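Local coordinates for protein molinate hydrolase (Gulosibacter molinativorax, PDB 4UB9) that hydrolyses the thiocarbamate herbicide molinate and is a zinc-binding member of the amidohydrolase family, whose enzymes generally act on carbon-nitrogen bonds, at residues Asn121-Ile126 with Val151-Asp156; Thr182-Arg187 with Asp245-Leu250; Glu223-Ile228 with Leu265-Asp270; Glu321-Ser326 with Gly365-Leu370. All coordinates share one frame; numbering follows the deposited sequence.

Interaction 1: Asn121-Ile126 with Val151-Asp156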
loop_
_atom_site.group_PDB
_atom_site.type_symbol
_atom_site.label_atom_id
_atom_site.label_comp_id
_atom_site.label_asym_id
_atom_site.label_seq_id
_atom_site.Cartn_x
_atom_site.Cartn_y
_atom_site.Cartn_z
ATOM N N ASN A 121 -31.513 -0.578 0.579
ATOM C CA ASN A 121 -32.224 0.519 1.215
ATOM C C ASN A 121 -31.702 1.902 0.932
ATOM O O ASN A 121 -31.900 2.834 1.721
ATOM C CB ASN A 121 -32.189 0.340 2.733
ATOM C CG ASN A 121 -33.091 -0.755 3.217
ATOM O OD1 ASN A 121 -32.620 -1.718 3.814
ATOM N ND2 ASN A 121 -34.357 -0.677 2.877
ATOM N N TYR A 122 -30.993 2.057 -0.168
ATOM C CA TYR A 122 -30.322 3.327 -0.406
ATOM C C TYR A 122 -31.330 4.474 -0.430
ATOM O O TYR A 122 -31.054 5.536 0.129
ATOM C CB TYR A 122 -29.492 3.283 -1.687
ATOM C CG TYR A 122 -28.355 2.294 -1.642
ATOM C CD1 TYR A 122 -27.435 2.292 -0.601
ATOM C CD2 TYR A 122 -28.180 1.386 -2.662
ATOM C CE1 TYR A 122 -26.383 1.395 -0.570
ATOM C CE2 TYR A 122 -27.137 0.499 -2.660
ATOM C CZ TYR A 122 -26.235 0.488 -1.621
ATOM O OH TYR A 122 -25.208 -0.425 -1.632
ATOM N N TYR A 123 -32.518 4.244 -0.997
ATOM C CA TYR A 123 -33.517 5.313 -1.055
ATOM C C TYR A 123 -33.928 5.753 0.351
ATOM O O TYR A 123 -34.210 6.934 0.574
ATOM C CB TYR A 123 -34.755 4.958 -1.887
ATOM C CG TYR A 123 -35.716 3.928 -1.311
ATOM C CD1 TYR A 123 -35.445 2.576 -1.426
ATOM C CD2 TYR A 123 -36.862 4.309 -0.647
ATOM C CE1 TYR A 123 -36.286 1.625 -0.872
ATOM C CE2 TYR A 123 -37.745 3.369 -0.132
ATOM C CZ TYR A 123 -37.450 2.022 -0.251
ATOM O OH TYR A 123 -38.314 1.055 0.224
ATOM N N LYS A 124 -33.944 4.820 1.295
ATOM C CA LYS A 124 -34.288 5.164 2.698
ATOM C C LYS A 124 -33.177 5.903 3.387
ATOM O O LYS A 124 -33.420 6.753 4.228
ATOM C CB LYS A 124 -34.622 3.926 3.491
ATOM C CG LYS A 124 -35.973 3.364 3.129
ATOM C CD LYS A 124 -36.330 2.131 3.936
ATOM C CE LYS A 124 -37.727 1.693 3.560
ATOM N NZ LYS A 124 -37.925 0.246 3.800
ATOM N N VAL A 125 -31.940 5.565 3.031
ATOM C CA VAL A 125 -30.796 6.299 3.549
ATOM C C VAL A 125 -30.930 7.767 3.118
ATOM O O VAL A 125 -30.668 8.706 3.877
ATOM C CB VAL A 125 -29.475 5.747 3.012
ATOM C CG1 VAL A 125 -28.294 6.654 3.365
ATOM C CG2 VAL A 125 -29.255 4.358 3.544
ATOM N N ILE A 126 -31.309 7.952 1.861
ATOM C CA ILE A 126 -31.411 9.278 1.292
ATOM C C ILE A 126 -32.549 10.045 1.984
ATOM O O ILE A 126 -32.415 11.210 2.330
ATOM C CB ILE A 126 -31.619 9.208 -0.223
ATOM C CG1 ILE A 126 -30.312 8.789 -0.887
ATOM C CG2 ILE A 126 -32.054 10.566 -0.782
ATOM C CD1 ILE A 126 -30.437 8.477 -2.360
ATOM N N VAL A 151 -31.812 8.192 -5.610
ATOM C CA VAL A 151 -32.138 9.583 -5.383
ATOM C C VAL A 151 -33.428 9.974 -6.104
ATOM O O VAL A 151 -34.214 10.768 -5.607
ATOM C CB VAL A 151 -30.987 10.521 -5.738
ATOM C CG1 VAL A 151 -30.910 10.804 -7.221
ATOM C CG2 VAL A 151 -31.119 11.842 -4.975
ATOM N N THR A 152 -33.663 9.384 -7.264
ATOM C CA THR A 152 -34.920 9.578 -7.999
ATOM C C THR A 152 -36.103 9.037 -7.199
ATOM O O THR A 152 -37.082 9.733 -6.929
ATOM C CB THR A 152 -34.896 8.848 -9.360
ATOM O OG1 THR A 152 -33.860 9.395 -10.152
ATOM C CG2 THR A 152 -36.210 9.005 -10.116
ATOM N N ILE A 153 -35.988 7.785 -6.780
ATOM C CA ILE A 153 -37.009 7.159 -5.915
ATOM C C ILE A 153 -37.369 8.048 -4.711
ATOM O O ILE A 153 -38.535 8.248 -4.384
ATOM C CB ILE A 153 -36.555 5.797 -5.400
ATOM C CG1 ILE A 153 -36.551 4.813 -6.573
ATOM C CG2 ILE A 153 -37.487 5.286 -4.307
ATOM C CD1 ILE A 153 -35.886 3.478 -6.303
ATOM N N ALA A 154 -36.333 8.553 -4.059
ATOM C CA ALA A 154 -36.479 9.297 -2.804
ATOM C C ALA A 154 -37.100 10.665 -3.039
ATOM O O ALA A 154 -37.971 11.087 -2.287
ATOM C CB ALA A 154 -35.147 9.462 -2.105
ATOM N N ARG A 155 -36.658 11.369 -4.073
ATOM C CA ARG A 155 -37.248 12.680 -4.294
ATOM C C ARG A 155 -38.711 12.562 -4.667
ATOM O O ARG A 155 -39.517 13.379 -4.235
ATOM C CB ARG A 155 -36.480 13.547 -5.262
ATOM C CG ARG A 155 -36.919 13.489 -6.671
ATOM C CD ARG A 155 -37.143 14.838 -7.208
ATOM N NE ARG A 155 -36.462 14.999 -8.468
ATOM C CZ ARG A 155 -36.685 14.337 -9.610
ATOM N NH1 ARG A 155 -37.546 13.362 -9.690
ATOM N NH2 ARG A 155 -35.997 14.666 -10.691
ATOM N N ASP A 156 -39.047 11.543 -5.460
ATOM C CA ASP A 156 -40.422 11.367 -5.936
ATOM C C ASP A 156 -41.347 11.042 -4.764
ATOM O O ASP A 156 -42.451 11.511 -4.692
ATOM C CB ASP A 156 -40.513 10.278 -7.010
ATOM C CG ASP A 156 -39.761 10.666 -8.320
ATOM O OD1 ASP A 156 -39.343 11.827 -8.464
ATOM O OD2 ASP A 156 -39.601 9.807 -9.207
#
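The carbonyl oxygen of Asn121 is gripped by two backbone N-H groups, from Val125 N at 3.0 Å and, weakly, from Lys124 N, which secures the first turn of helix 122-135. That turn packs on helix 148-159 through apolar groups. The segment axes approach to 8.3 Å, with their N-to-C directions 52° apart, and the small side chain of Ala154 sits where the backbones come closest. Ala154 CB meets Ile126 CG2 at 3.5 Å and also touches the backbone of the other helix, 3.8 Å from Tyr123 O. The two branches of Ile126 divide the work: CG2, anti to the backbone N, takes Ala154, while the extended branch carries CD1 to 3.5 Å from Val151 N, against the backbone rather than tip to tip. Ile153 uses its CG2 branch, which approaches Tyr123 obliquely at CB, 3.7 Å away, and at CG. The ring then leaves the interface, because Tyr123 CG stands in the crowded position between the backbone N and carbonyl carbon (chi1 71°); its OH is hydrogen-bonded to Val494 O of the second subunit. Both helices belong to the beta/alpha barrel, and strand 138-143 lies between them in the chain. Val151 continues the packing onto Phe170 of strand 167-170, while Tyr122 reaches Met204 and Met207 of helix 198-209.

Interaction 2: Thr182-Arg187 with Asp245-Leu250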
loop_
_atom_site.group_PDB
_atom_site.type_symbol
_atom_site.label_atom_id
_atom_site.label_comp_id
_atom_site.label_asym_id
_atom_site.label_seq_id
_atom_site.Cartn_x
_atom_site.Cartn_y
_atom_site.Cartn_z
ATOM N N THR A 182 -13.080 4.007 -7.532
ATOM C CA THR A 182 -12.322 4.483 -8.660
ATOM C C THR A 182 -11.180 5.349 -8.092
ATOM O O THR A 182 -11.130 5.634 -6.914
ATOM C CB THR A 182 -13.332 5.317 -9.460
ATOM O OG1 THR A 182 -13.793 4.565 -10.565
ATOM C CG2 THR A 182 -12.838 6.587 -9.836
ATOM N N GLY A 183 -10.272 5.770 -8.941
ATOM C CA GLY A 183 -9.180 6.665 -8.543
ATOM C C GLY A 183 -9.620 7.986 -7.960
ATOM O O GLY A 183 -8.899 8.628 -7.164
ATOM N N ASP A 184 -10.761 8.428 -8.428
ATOM C CA ASP A 184 -11.385 9.635 -7.911
ATOM C C ASP A 184 -11.698 9.654 -6.384
ATOM O O ASP A 184 -11.918 10.715 -5.820
ATOM C CB ASP A 184 -12.627 9.937 -8.711
ATOM C CG ASP A 184 -12.305 10.371 -10.134
ATOM O OD1 ASP A 184 -11.460 11.224 -10.325
ATOM O OD2 ASP A 184 -12.925 9.895 -11.064
ATOM N N PHE A 185 -11.696 8.497 -5.732
ATOM C CA PHE A 185 -11.921 8.444 -4.295
ATOM C C PHE A 185 -10.829 7.684 -3.576
ATOM O O PHE A 185 -10.949 7.402 -2.431
ATOM C CB PHE A 185 -13.258 7.793 -3.996
ATOM C CG PHE A 185 -14.437 8.618 -4.422
ATOM C CD1 PHE A 185 -14.788 8.705 -5.754
ATOM C CD2 PHE A 185 -15.206 9.289 -3.476
ATOM C CE1 PHE A 185 -15.905 9.418 -6.137
ATOM C CE2 PHE A 185 -16.302 10.023 -3.847
ATOM C CZ PHE A 185 -16.651 10.112 -5.190
ATOM N N MET A 186 -9.729 7.434 -4.235
ATOM C CA MET A 186 -8.603 6.838 -3.569
ATOM C C MET A 186 -7.700 7.846 -2.870
ATOM O O MET A 186 -7.721 9.041 -3.161
ATOM C CB MET A 186 -7.748 6.090 -4.579
ATOM C CG MET A 186 -8.293 4.731 -4.947
ATOM S SD MET A 186 -7.422 3.977 -6.364
ATOM C CE MET A 186 -5.728 4.457 -6.188
ATOM N N ARG A 187 -6.886 7.324 -1.961
ATOM C CA ARG A 187 -5.680 8.015 -1.461
ATOM C C ARG A 187 -4.532 7.065 -1.599
ATOM O O ARG A 187 -4.737 5.872 -1.692
ATOM C CB ARG A 187 -5.825 8.443 0.014
ATOM C CG ARG A 187 -7.095 9.236 0.262
ATOM C CD ARG A 187 -7.031 9.945 1.592
ATOM N NE ARG A 187 -8.341 10.452 1.944
ATOM C CZ ARG A 187 -8.689 10.896 3.144
ATOM N NH1 ARG A 187 -7.797 10.973 4.114
ATOM N NH2 ARG A 187 -9.945 11.271 3.367
ATOM N N ASP A 245 -10.471 17.694 -12.708
ATOM C CA ASP A 245 -10.389 16.354 -12.141
ATOM C C ASP A 245 -10.832 16.315 -10.680
ATOM O O ASP A 245 -11.028 17.350 -10.057
ATOM C CB ASP A 245 -8.946 15.861 -12.176
ATOM C CG ASP A 245 -8.065 16.629 -11.188
ATOM O OD1 ASP A 245 -7.748 17.822 -11.455
ATOM O OD2 ASP A 245 -7.758 16.074 -10.113
ATOM N N HIS A 246 -10.929 15.089 -10.155
ATOM C CA HIS A 246 -11.358 14.836 -8.793
ATOM C C HIS A 246 -10.362 13.906 -8.105
ATOM O O HIS A 246 -10.743 12.985 -7.404
ATOM C CB HIS A 246 -12.736 14.207 -8.821
ATOM C CG HIS A 246 -13.420 14.168 -7.496
ATOM N ND1 HIS A 246 -13.161 13.205 -6.553
ATOM C CD2 HIS A 246 -14.394 14.952 -6.973
ATOM C CE1 HIS A 246 -13.906 13.422 -5.488
ATOM N NE2 HIS A 246 -14.680 14.459 -5.726
ATOM N N LEU A 247 -9.079 14.187 -8.309
ATOM C CA LEU A 247 -7.987 13.372 -7.802
ATOM C C LEU A 247 -7.259 13.986 -6.592
ATOM O O LEU A 247 -6.078 13.670 -6.321
ATOM C CB LEU A 247 -6.961 13.170 -8.919
ATOM C CG LEU A 247 -7.436 12.446 -10.161
ATOM C CD1 LEU A 247 -6.289 12.365 -11.150
ATOM C CD2 LEU A 247 -7.938 11.024 -9.855
ATOM N N VAL A 248 -7.941 14.860 -5.873
ATOM C CA VAL A 248 -7.317 15.569 -4.754
ATOM C C VAL A 248 -6.814 14.610 -3.686
ATOM O O VAL A 248 -5.734 14.756 -3.144
ATOM C CB VAL A 248 -8.261 16.618 -4.157
ATOM C CG1 VAL A 248 -8.508 17.702 -5.198
ATOM C CG2 VAL A 248 -9.622 16.016 -3.714
ATOM N N GLY A 249 -7.583 13.570 -3.472
ATOM C CA GLY A 249 -7.204 12.496 -2.556
ATOM C C GLY A 249 -5.936 11.775 -2.935
ATOM O O GLY A 249 -5.119 11.471 -2.074
ATOM N N LEU A 250 -5.785 11.448 -4.215
ATOM C CA LEU A 250 -4.611 10.727 -4.673
ATOM C C LEU A 250 -3.405 11.588 -4.838
ATOM O O LEU A 250 -2.328 11.190 -4.523
ATOM C CB LEU A 250 -4.847 10.125 -6.035
ATOM C CG LEU A 250 -4.994 8.635 -6.113
ATOM C CD1 LEU A 250 -5.076 8.287 -7.592
ATOM C CD2 LEU A 250 -3.867 7.897 -5.448
HETATM O O HOH W 1 -8.413 10.811 -5.455
HETATM O O HOH W 2 -11.171 12.721 -12.239
HETATM O O HOH W 3 -10.197 12.594 -4.349
#
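In this TIM-barrel fold, a loop after strand 174-175 meets the turn that leads from strand 239-242 into helix 248-251, beside the zinc site; Asp245 opens that turn as an Asx turn, its OD2 accepting from Leu247 N. The tight part centres on His246 and Gly249. With CG anti to the backbone N (chi1 -167°), the His246 ring presents ND1 to Asp184 O at 2.9 Å; the oxygen lies at the ring edge, near the ring plane, and receives the proton on a lone pair, though the N-H...O angle of 142° is bent. Phe185 turns one face to His246 CE1, 4.3 Å from Phe185 CZ, and the ring of His282, a zinc ligand, meets the imidazole as well. The His246 side chain is about 4 Å from the bound zinc at nearest atoms. An alanine in place of His246 would remove the ND1 grip on Asp184 O and would probably loosen the loop beside the metal. Looser are the water-bridged backbone groups: one water accepts from Leu250 N and reaches Gly183 O and Met186 O, another accepts from Gly249 N and reaches Asp184 O. Met186 CE merely lies alongside Leu250 CD2 at 4.0 Å. At Gly249 the backbones close up again: a side chain there would run into Met186 O, and Arg187 CA lies 3.6 Å from Gly249 O in a CA-H...O contact.

Interaction 3: Glu223-Ile228 with Leu265-Asp270; sequences EVRPLI and LDVLVD
Helices 221-232 and 262-275 run side by side in roughly the same direction, their segment axes 9.3 Å apart at closest approach and inclined by 28°. The buried half of the contact turns on one methyl: Leu268 CD2 sits 3.7 Å from Ile228 CB and touches Val224 CG1 at about the same distance, with the Leu268 and Val224 side chains crossing nearly at right angles. Val267 separates this apolar patch from the charged edge. Its CG1, anti to the backbone N, approaches Arg225 CA at 3.7 Å and also lies over the centre of the Arg225 guanidinium, 4.1 Å above the plane. The arginine achieves this by starting out extended and then bending at chi3 (-70°), which folds its flat end back across the valine. Arg225 NH1 donates to Asp270 OD2 at 3.2 Å in a salt bridge, meeting the anti lone pair of that oxygen, and the carboxylate stands 78° from the guanidinium plane. The same NH1 is also paired with Glu271 OE2, its stronger partner. A leucine in place of Arg225 would lose both ion pairs and would probably leave two acidic side chains without their shared positive charge. With Val267 CG1 on one face and acids at NH1, the guanidinium would be expected to be fixed in position and rotation and to favour its charged form, closing the apolar seam at its solvent-facing rim.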
loop_
_atom_site.group_PDB
_atom_site.type_symbol
_atom_site.label_atom_id
_atom_site.label_comp_id
_atom_site.label_asym_id
_atom_site.label_seq_id
_atom_site.Cartn_x
_atom_site.Cartn_y
_atom_site.Cartn_z
ATOM N N GLU A 223 -19.534 11.122 -30.391
ATOM C CA GLU A 223 -19.998 10.008 -29.578
ATOM C C GLU A 223 -20.448 10.453 -28.187
ATOM O O GLU A 223 -21.224 9.759 -27.534
ATOM C CB GLU A 223 -18.934 8.944 -29.462
ATOM C CG GLU A 223 -18.817 8.129 -30.719
ATOM C CD GLU A 223 -17.693 7.097 -30.662
ATOM O OE1 GLU A 223 -17.475 6.467 -29.598
ATOM O OE2 GLU A 223 -17.031 6.899 -31.707
ATOM N N VAL A 224 -19.898 11.560 -27.714
ATOM C CA VAL A 224 -20.272 12.075 -26.397
ATOM C C VAL A 224 -21.684 12.646 -26.424
ATOM O O VAL A 224 -22.448 12.496 -25.477
ATOM C CB VAL A 224 -19.327 13.171 -25.955
ATOM C CG1 VAL A 224 -19.842 13.860 -24.709
ATOM C CG2 VAL A 224 -17.951 12.594 -25.683
ATOM N N ARG A 225 -22.027 13.275 -27.544
ATOM C CA ARG A 225 -23.294 13.992 -27.665
ATOM C C ARG A 225 -24.505 13.150 -27.314
ATOM O O ARG A 225 -25.280 13.534 -26.460
ATOM C CB ARG A 225 -23.486 14.594 -29.058
ATOM C CG ARG A 225 -24.686 15.536 -29.125
ATOM C CD ARG A 225 -24.820 16.244 -30.462
ATOM N NE ARG A 225 -23.762 17.242 -30.682
ATOM C CZ ARG A 225 -23.716 18.463 -30.164
ATOM N NH1 ARG A 225 -24.644 18.894 -29.363
ATOM N NH2 ARG A 225 -22.707 19.263 -30.453
ATOM N N PRO A 226 -24.681 11.999 -27.957
ATOM C CA PRO A 226 -25.881 11.254 -27.592
ATOM C C PRO A 226 -25.894 10.749 -26.159
ATOM O O PRO A 226 -26.962 10.555 -25.569
ATOM C CB PRO A 226 -25.871 10.048 -28.573
ATOM C CG PRO A 226 -24.486 9.997 -29.136
ATOM C CD PRO A 226 -23.987 11.415 -29.116
ATOM N N LEU A 227 -24.713 10.481 -25.613
ATOM C CA LEU A 227 -24.620 9.935 -24.233
ATOM C C LEU A 227 -25.087 10.958 -23.203
ATOM O O LEU A 227 -25.922 10.654 -22.349
ATOM C CB LEU A 227 -23.223 9.479 -23.912
ATOM C CG LEU A 227 -22.748 8.279 -24.752
ATOM C CD1 LEU A 227 -21.292 7.957 -24.414
ATOM C CD2 LEU A 227 -23.597 7.043 -24.535
ATOM N N ILE A 228 -24.596 12.182 -23.336
ATOM C CA ILE A 228 -25.037 13.259 -22.448
ATOM C C ILE A 228 -26.503 13.609 -22.654
ATOM O O ILE A 228 -27.247 13.819 -21.704
ATOM C CB ILE A 228 -24.199 14.534 -22.532
ATOM C CG1 ILE A 228 -24.722 15.583 -21.549
ATOM C CG2 ILE A 228 -24.199 15.138 -23.934
ATOM C CD1 ILE A 228 -24.565 15.199 -20.095
ATOM N N LEU A 265 -16.242 19.666 -24.093
ATOM C CA LEU A 265 -16.929 20.457 -23.076
ATOM C C LEU A 265 -18.056 21.278 -23.695
ATOM O O LEU A 265 -19.168 21.346 -23.194
ATOM C CB LEU A 265 -15.918 21.351 -22.351
ATOM C CG LEU A 265 -16.449 22.146 -21.179
ATOM C CD1 LEU A 265 -17.101 21.257 -20.147
ATOM C CD2 LEU A 265 -15.276 22.904 -20.567
ATOM N N ASP A 266 -17.775 21.869 -24.836
ATOM C CA ASP A 266 -18.821 22.590 -25.593
ATOM C C ASP A 266 -20.022 21.705 -25.949
ATOM O O ASP A 266 -21.162 22.121 -25.840
ATOM C CB ASP A 266 -18.244 23.242 -26.844
ATOM C CG ASP A 266 -17.270 24.418 -26.508
ATOM O OD1 ASP A 266 -17.239 24.911 -25.333
ATOM O OD2 ASP A 266 -16.524 24.824 -27.438
ATOM N N VAL A 267 -19.774 20.470 -26.314
ATOM C CA VAL A 267 -20.883 19.551 -26.577
ATOM C C VAL A 267 -21.743 19.354 -25.346
ATOM O O VAL A 267 -22.958 19.386 -25.399
ATOM C CB VAL A 267 -20.353 18.183 -27.025
ATOM C CG1 VAL A 267 -21.438 17.136 -27.003
ATOM C CG2 VAL A 267 -19.728 18.321 -28.420
ATOM N N LEU A 268 -21.083 19.149 -24.218
ATOM C CA LEU A 268 -21.785 18.898 -22.955
ATOM C C LEU A 268 -22.614 20.097 -22.562
ATOM O O LEU A 268 -23.777 19.983 -22.218
ATOM C CB LEU A 268 -20.802 18.561 -21.847
ATOM C CG LEU A 268 -19.997 17.271 -22.022
ATOM C CD1 LEU A 268 -18.900 17.217 -20.964
ATOM C CD2 LEU A 268 -20.879 16.055 -21.894
ATOM N N VAL A 269 -21.995 21.254 -22.609
ATOM C CA VAL A 269 -22.694 22.512 -22.272
ATOM C C VAL A 269 -23.930 22.758 -23.176
ATOM O O VAL A 269 -25.008 23.036 -22.692
ATOM C CB VAL A 269 -21.736 23.705 -22.321
ATOM C CG1 VAL A 269 -22.498 25.025 -22.167
ATOM C CG2 VAL A 269 -20.709 23.560 -21.203
ATOM N N ASP A 270 -23.738 22.603 -24.471
ATOM C CA ASP A 270 -24.781 22.778 -25.451
ATOM C C ASP A 270 -25.941 21.840 -25.186
ATOM O O ASP A 270 -27.114 22.266 -25.198
ATOM C CB ASP A 270 -24.179 22.602 -26.851
ATOM C CG ASP A 270 -25.188 22.819 -27.985
ATOM O OD1 ASP A 270 -25.641 23.981 -28.014
ATOM O OD2 ASP A 270 -25.530 21.867 -28.771
#

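Interaction 4: Glu321-Ser326 with Gly365-Leu370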
loop_
_atom_site.group_PDB
_atom_site.type_symbol
_atom_site.label_atom_id
_atom_site.label_comp_id
_atom_site.label_asym_id
_atom_site.label_seq_id
_atom_site.Cartn_x
_atom_site.Cartn_y
_atom_site.Cartn_z
ATOM N N GLU A 321 -18.994 41.448 -13.216
ATOM C CA GLU A 321 -19.537 41.935 -14.459
ATOM C C GLU A 321 -20.649 40.988 -14.955
ATOM O O GLU A 321 -21.695 41.432 -15.336
ATOM C CB GLU A 321 -18.381 42.106 -15.473
ATOM C CG GLU A 321 -18.726 42.882 -16.737
ATOM C CD GLU A 321 -19.222 41.994 -17.875
ATOM O OE1 GLU A 321 -18.724 40.845 -18.034
ATOM O OE2 GLU A 321 -20.124 42.448 -18.626
ATOM N N LYS A 322 -20.405 39.682 -14.954
ATOM C CA LYS A 322 -21.396 38.687 -15.456
ATOM C C LYS A 322 -22.446 38.342 -14.437
ATOM O O LYS A 322 -23.476 37.815 -14.765
ATOM C CB LYS A 322 -20.718 37.412 -15.937
ATOM C CG LYS A 322 -20.011 37.572 -17.277
ATOM C CD LYS A 322 -18.824 36.637 -17.455
ATOM C CE LYS A 322 -18.368 36.541 -18.918
ATOM N NZ LYS A 322 -19.107 35.407 -19.568
ATOM N N GLN A 323 -22.164 38.639 -13.174
ATOM C CA GLN A 323 -23.106 38.334 -12.061
ATOM C C GLN A 323 -23.421 36.842 -11.966
ATOM O O GLN A 323 -24.549 36.438 -11.965
ATOM C CB GLN A 323 -24.402 39.160 -12.183
ATOM C CG GLN A 323 -24.190 40.627 -11.820
ATOM C CD GLN A 323 -23.889 40.804 -10.323
ATOM O OE1 GLN A 323 -22.764 41.147 -9.923
ATOM N NE2 GLN A 323 -24.901 40.570 -9.489
ATOM N N LEU A 324 -22.387 36.049 -11.956
ATOM C CA LEU A 324 -22.545 34.637 -11.846
ATOM C C LEU A 324 -22.474 34.224 -10.374
ATOM O O LEU A 324 -21.744 34.804 -9.595
ATOM C CB LEU A 324 -21.459 33.890 -12.658
ATOM C CG LEU A 324 -21.445 34.107 -14.169
ATOM C CD1 LEU A 324 -20.233 33.443 -14.793
ATOM C CD2 LEU A 324 -22.713 33.567 -14.824
ATOM N N TRP A 325 -23.187 33.146 -10.052
ATOM C CA TRP A 325 -23.188 32.588 -8.721
ATOM C C TRP A 325 -22.026 31.640 -8.468
ATOM O O TRP A 325 -21.830 30.651 -9.178
ATOM C CB TRP A 325 -24.481 31.864 -8.465
ATOM C CG TRP A 325 -25.653 32.713 -8.485
ATOM C CD1 TRP A 325 -26.583 32.760 -9.457
ATOM C CD2 TRP A 325 -26.084 33.611 -7.471
ATOM N NE1 TRP A 325 -27.582 33.641 -9.114
ATOM C CE2 TRP A 325 -27.289 34.188 -7.905
ATOM C CE3 TRP A 325 -25.572 33.994 -6.239
ATOM C CZ2 TRP A 325 -27.984 35.136 -7.167
ATOM C CZ3 TRP A 325 -26.267 34.959 -5.481
ATOM C CH2 TRP A 325 -27.457 35.511 -5.958
ATOM N N SER A 326 -21.292 31.927 -7.410
ATOM C CA SER A 326 -20.261 31.012 -6.879
ATOM C C SER A 326 -20.694 30.360 -5.584
ATOM O O SER A 326 -21.094 31.080 -4.650
ATOM C CB SER A 326 -19.016 31.815 -6.563
ATOM O OG SER A 326 -18.479 32.372 -7.720
ATOM N N GLY A 365 -17.799 41.493 -2.817
ATOM C CA GLY A 365 -19.259 41.377 -2.948
ATOM C C GLY A 365 -19.741 40.556 -4.137
ATOM O O GLY A 365 -20.774 40.843 -4.705
ATOM N N VAL A 366 -19.019 39.513 -4.508
ATOM C CA VAL A 366 -19.507 38.646 -5.575
ATOM C C VAL A 366 -20.708 37.861 -5.080
ATOM O O VAL A 366 -20.908 37.702 -3.898
ATOM C CB VAL A 366 -18.457 37.665 -6.090
ATOM C CG1 VAL A 366 -17.180 38.399 -6.490
ATOM C CG2 VAL A 366 -18.153 36.584 -5.061
ATOM N N PRO A 367 -21.553 37.402 -6.004
ATOM C CA PRO A 367 -22.731 36.649 -5.585
ATOM C C PRO A 367 -22.360 35.247 -5.069
ATOM O O PRO A 367 -21.651 34.481 -5.767
ATOM C CB PRO A 367 -23.553 36.532 -6.885
ATOM C CG PRO A 367 -23.012 37.582 -7.799
ATOM C CD PRO A 367 -21.576 37.716 -7.450
ATOM N N LEU A 368 -22.850 34.914 -3.880
ATOM C CA LEU A 368 -22.390 33.731 -3.160
ATOM C C LEU A 368 -23.535 32.862 -2.771
ATOM O O LEU A 368 -24.558 33.328 -2.293
ATOM C CB LEU A 368 -21.585 34.145 -1.895
ATOM C CG LEU A 368 -20.228 34.786 -2.191
ATOM C CD1 LEU A 368 -19.672 35.552 -0.999
ATOM C CD2 LEU A 368 -19.224 33.728 -2.637
ATOM N N VAL A 369 -23.305 31.577 -2.888
ATOM C CA VAL A 369 -24.279 30.556 -2.529
ATOM C C VAL A 369 -23.769 29.590 -1.465
ATOM O O VAL A 369 -22.624 29.143 -1.474
ATOM C CB VAL A 369 -24.649 29.733 -3.747
ATOM C CG1 VAL A 369 -25.413 28.458 -3.357
ATOM C CG2 VAL A 369 -25.493 30.592 -4.680
ATOM N N LEU A 370 -24.635 29.298 -0.497
ATOM C CA LEU A 370 -24.288 28.358 0.549
ATOM C C LEU A 370 -24.318 26.939 -0.005
ATOM O O LEU A 370 -25.318 26.494 -0.590
ATOM C CB LEU A 370 -25.243 28.472 1.748
ATOM C CG LEU A 370 -24.949 27.589 2.979
ATOM C CD1 LEU A 370 -25.514 28.260 4.220
ATOM C CD2 LEU A 370 -25.546 26.182 2.867
HETATM O O HOH W 4 -19.675 34.811 -7.912
#
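Trp325 and Pro367 meet with their side chains crossing at about a right angle. Pro367 CB comes obliquely onto the six-membered part of the indole, 3.3 Å from Trp325 CE3, while CZ3 is nearly as close. The same CE3 receives Val369 CG2 at 3.7 Å, so that two side chains two positions apart, on either side of Leu368 in sequence, clasp one corner of the ring. Trp325 CG stands beside the backbone N (chi1 -64°), which carries the indole over the neighbouring chain. Backbone bonds fix this register: Ser326 N donates almost straight (172°) to Pro367 O at 3.1 Å, and Val369 N donates to Ser326 O at 2.9 Å, so Ser326 brackets Leu368. One water accepts from Ser326 OG and donates to Leu324 O and Pro367 O, joining the two segments. Met361 of helix 353-363, which lies between them in sequence, packs on Ser326 and Val366. Parallel pairing of strands 326-328 and 368-370, with helices in the connection, is the beta-alpha-beta arrangement of the TIM barrel.

All four contacts fall within the amidohydrolase barrel, yet none touches another. Interactions 1 and 3 both pair helices of the outer layer and are mostly buried: interaction 1 is apolar and borders the second subunit, whereas interaction 3 adds an ion-pair edge with an exposed acid and meets no other chain. Interactions 2 and 4 are partly buried. Interaction 4 is led by direct parallel backbone bonds, with Ser326 about 14 Å from the zinc (side chain to metal); interaction 2, close to the metal, combines a histidine side-chain bond to a carbonyl with water-bridged backbone groups. Interactions 2 and 3 alternate along the chain, and interactions 1 and 4 lie on opposite sides of the chain's centre.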